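Local coordinates for protein kojibiose phosphorylase (Gut metagenome, PDB 6W0P) that belongs to glycoside hydrolase family 65, combining an N-terminal beta-sandwich domain, a helical catalytic domain and a small C-terminal beta domain, at residues D308-G313 with A648-L653. Residues are numbered along the deposited sequence; the frame is centred on the assembly and turned at random.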
ATOM      1  N   ASP A 308      40.335  14.107  19.379  1.00 35.76           N
ATOM      2  CA  ASP A 308      40.964  13.237  18.355  1.00 36.53           C
ATOM      3  C   ASP A 308      39.852  12.482  17.634  1.00 34.98           C
ATOM      4  O   ASP A 308      39.978  12.259  16.415  1.00 34.42           O
ATOM      5  CB  ASP A 308      41.977  12.274  18.982  1.00 38.64           C
ATOM      6  CG  ASP A 308      43.159  12.982  19.634  1.00 40.73           C
ATOM      7  OD1 ASP A 308      43.512  14.100  19.182  1.00 40.74           O
ATOM      8  OD2 ASP A 308      43.732  12.396  20.564  1.00 43.08           O
ATOM      9  N   SER A 309      38.807  12.115  18.377  1.00 34.16           N
ATOM     10  CA  SER A 309      37.636  11.362  17.877  1.00 33.37           C
ATOM     11  C   SER A 309      36.892  12.212  16.832  1.00 32.20           C
ATOM     12  O   SER A 309      36.553  11.692  15.737  1.00 32.81           O
ATOM     13  CB  SER A 309      36.755  10.975  19.010  1.00 34.00           C
ATOM     14  OG  SER A 309      35.505  10.518  18.496  1.00 36.28           O
ATOM     15  N   ASP A 310      36.691  13.498  17.108  1.00 30.79           N
ATOM     16  CA  ASP A 310      35.971  14.396  16.168  1.00 30.82           C
ATOM     17  C   ASP A 310      36.916  14.761  15.021  1.00 29.52           C
ATOM     18  O   ASP A 310      36.449  14.931  13.904  1.00 28.89           O
ATOM     19  CB  ASP A 310      35.381  15.607  16.889  1.00 31.65           C
ATOM     20  CG  ASP A 310      34.046  15.339  17.559  1.00 32.24           C
ATOM     21  OD1 ASP A 310      33.341  14.423  17.109  1.00 33.04           O
ATOM     22  OD2 ASP A 310      33.704  16.088  18.485  1.00 33.20           O
ATOM     23  N   GLN A 311      38.205  14.909  15.291  1.00 29.16           N
ATOM     24  CA  GLN A 311      39.170  15.267  14.223  1.00 29.18           C
ATOM     25  C   GLN A 311      39.170  14.131  13.192  1.00 28.50           C
ATOM     26  O   GLN A 311      39.113  14.428  11.992  1.00 28.73           O
ATOM     27  CB  GLN A 311      40.571  15.548  14.778  1.00 29.23           C
ATOM     28  CG  GLN A 311      41.591  15.784  13.675  1.00 28.88           C
ATOM     29  CD  GLN A 311      41.319  17.038  12.883  1.00 28.95           C
ATOM     30  OE1 GLN A 311      41.874  18.091  13.196  1.00 29.71           O
ATOM     31  NE2 GLN A 311      40.459  16.955  11.874  1.00 27.52           N
ATOM     32  N   GLN A 312      39.238  12.877  13.644  1.00 28.27           N
ATOM     33  CA  GLN A 312      39.196  11.704  12.734  1.00 27.72           C
ATOM     34  C   GLN A 312      37.853  11.709  12.014  1.00 26.99           C
ATOM     35  O   GLN A 312      37.852  11.564  10.791  1.00 28.11           O
ATOM     36  CB  GLN A 312      39.383  10.375  13.466  1.00 27.75           C
ATOM     37  CG  GLN A 312      39.296   9.158  12.550  1.00 27.66           C
ATOM     38  CD  GLN A 312      39.540   7.889  13.336  1.00 28.67           C
ATOM     39  OE1 GLN A 312      38.936   7.682  14.393  1.00 28.74           O
ATOM     40  NE2 GLN A 312      40.453   7.043  12.852  1.00 28.59           N
ATOM     41  N   GLY A 313      36.754  11.846  12.747  1.00 26.73           N
ATOM     42  CA  GLY A 313      35.399  11.792  12.169  1.00 26.56           C
ATOM     43  C   GLY A 313      35.237  12.813  11.064  1.00 26.90           C
ATOM     44  O   GLY A 313      34.903  12.406   9.897  1.00 27.26           O
ATOM     45  N   ALA A 648      27.857  13.618  15.566  1.00 31.39           N
ATOM     46  CA  ALA A 648      27.661  13.966  14.140  1.00 31.53           C
ATOM     47  C   ALA A 648      28.795  13.405  13.259  1.00 31.04           C
ATOM     48  O   ALA A 648      28.475  12.982  12.167  1.00 31.05           O
ATOM     49  CB  ALA A 648      27.564  15.464  13.985  1.00 31.47           C
ATOM     50  N   THR A 649      30.061  13.417  13.708  1.00 30.92           N
ATOM     51  CA  THR A 649      31.227  12.981  12.893  1.00 30.59           C
ATOM     52  C   THR A 649      31.438  11.463  12.972  1.00 30.87           C
ATOM     53  O   THR A 649      32.311  10.979  12.187  1.00 31.00           O
ATOM     54  CB  THR A 649      32.529  13.685  13.281  1.00 30.70           C
ATOM     55  OG1 THR A 649      33.007  13.160  14.522  1.00 30.88           O
ATOM     56  CG2 THR A 649      32.369  15.189  13.384  1.00 31.62           C
ATOM     57  N   ARG A 650      30.687  10.753  13.838  1.00 30.39           N
ATOM     58  CA  ARG A 650      30.951   9.338  14.227  1.00 30.71           C
ATOM     59  C   ARG A 650      29.801   8.394  13.833  1.00 30.40           C
ATOM     60  O   ARG A 650      29.891   7.202  14.164  1.00 30.05           O
ATOM     61  CB  ARG A 650      31.162   9.232  15.747  1.00 30.94           C
ATOM     62  CG  ARG A 650      32.248  10.140  16.306  1.00 31.06           C
ATOM     63  CD  ARG A 650      33.610   9.871  15.686  1.00 31.07           C
ATOM     64  NE  ARG A 650      34.007   8.482  15.869  1.00 30.69           N
ATOM     65  CZ  ARG A 650      35.223   8.018  15.652  1.00 30.48           C
ATOM     66  NH1 ARG A 650      36.189   8.840  15.258  1.00 29.78           N
ATOM     67  NH2 ARG A 650      35.463   6.722  15.837  1.00 30.75           N
ATOM     68  N   LEU A 651      28.748   8.863  13.174  1.00 30.30           N
ATOM     69  CA  LEU A 651      27.549   8.017  13.014  1.00 31.15           C
ATOM     70  C   LEU A 651      27.938   6.700  12.334  1.00 31.53           C
ATOM     71  O   LEU A 651      27.511   5.636  12.845  1.00 32.19           O
ATOM     72  CB  LEU A 651      26.457   8.752  12.238  1.00 31.86           C
ATOM     73  CG  LEU A 651      25.102   8.040  12.252  1.00 32.46           C
ATOM     74  CD1 LEU A 651      23.975   9.033  12.453  1.00 33.05           C
ATOM     75  CD2 LEU A 651      24.871   7.261  10.963  1.00 32.96           C
ATOM     76  N   ASP A 652      28.717   6.743  11.243  1.00 31.05           N
ATOM     77  CA  ASP A 652      29.182   5.509  10.536  1.00 30.41           C
ATOM     78  C   ASP A 652      30.376   4.851  11.263  1.00 30.94           C
ATOM     79  O   ASP A 652      30.341   3.612  11.481  1.00 30.65           O
ATOM     80  CB  ASP A 652      29.468   5.809   9.067  1.00 29.77           C
ATOM     81  CG  ASP A 652      28.172   6.062   8.326  1.00 29.52           C
ATOM     82  OD1 ASP A 652      27.265   5.190   8.417  1.00 30.36           O
ATOM     83  OD2 ASP A 652      28.047   7.123   7.721  1.00 28.19           O
ATOM     84  N   LEU A 653      31.422   5.599  11.630  1.00 30.68           N
ATOM     85  CA  LEU A 653      32.634   4.948  12.216  1.00 30.93           C
ATOM     86  C   LEU A 653      32.245   4.085  13.425  1.00 31.81           C
ATOM     87  O   LEU A 653      32.801   2.978  13.574  1.00 31.60           O
ATOM     88  CB  LEU A 653      33.660   6.007  12.602  1.00 30.18           C
ATOM     89  CG  LEU A 653      34.324   6.733  11.439  1.00 29.50           C
ATOM     90  CD1 LEU A 653      35.170   7.856  11.955  1.00 29.57           C
ATOM     91  CD2 LEU A 653      35.182   5.800  10.601  1.00 29.75           C
TER
HETATM   92  O   HOH W   1      30.685  14.108  16.335  1.00 32.32           O
HETATM   93  O   HOH W   2      38.094   5.715  15.959  1.00 33.03           O
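R650 reaches across to the first turn of helix 308-324 and gives both hydrogens of NH1 to it. One bond goes to the backbone carbonyl of S309 (NH1 to O 2.9 Å), which also accepts the helical bond from G313 N; the other runs nearly straight, at 170°, to the side-chain amide of Q312 (NH1 to OE1 3.1 Å). OE1 lies near the guanidinium plane, whereas S309 O is tilted out of it. The bend at chi2 (-59°) sets CD beside the serine hydroxyl (R650 CD to S309 OG 3.5 Å). A water that accepts from NH2 also lies close to Q312 OE1 and may bridge the two. S309 OG sits over one face of the guanidinium and L653 CD1 lies 3.6 Å above the plane of R650, offset toward the rim. NE is in addition salt-bridged to D654 OD2, just beyond the loop segment.

A second polar link lies beside it: T649 OG1 donates to D310 OD1 (2.9 Å), on the anti side of the carboxylate. Another water bridges the same OD1 to the backbone N of T649, while D310 OD2 is held by W700.

Between these polar links the backbones close in at G313, whose CA comes within 3.2 Å of T649 O; with no side chain on this glycine, T649 CB comes to 3.6 Å from G313 CA. L653 CD1 packs against the same glycine CA at 3.9 Å.

The buried contact thus joins the start of helix 308-324 to the loop between helices 638-645 and 666-680 of the family 65 catalytic region, with Q312 and L653 also touching I16 on strand 15-19 and Q312 NE2 bonded to the carbonyls of E10 and R15.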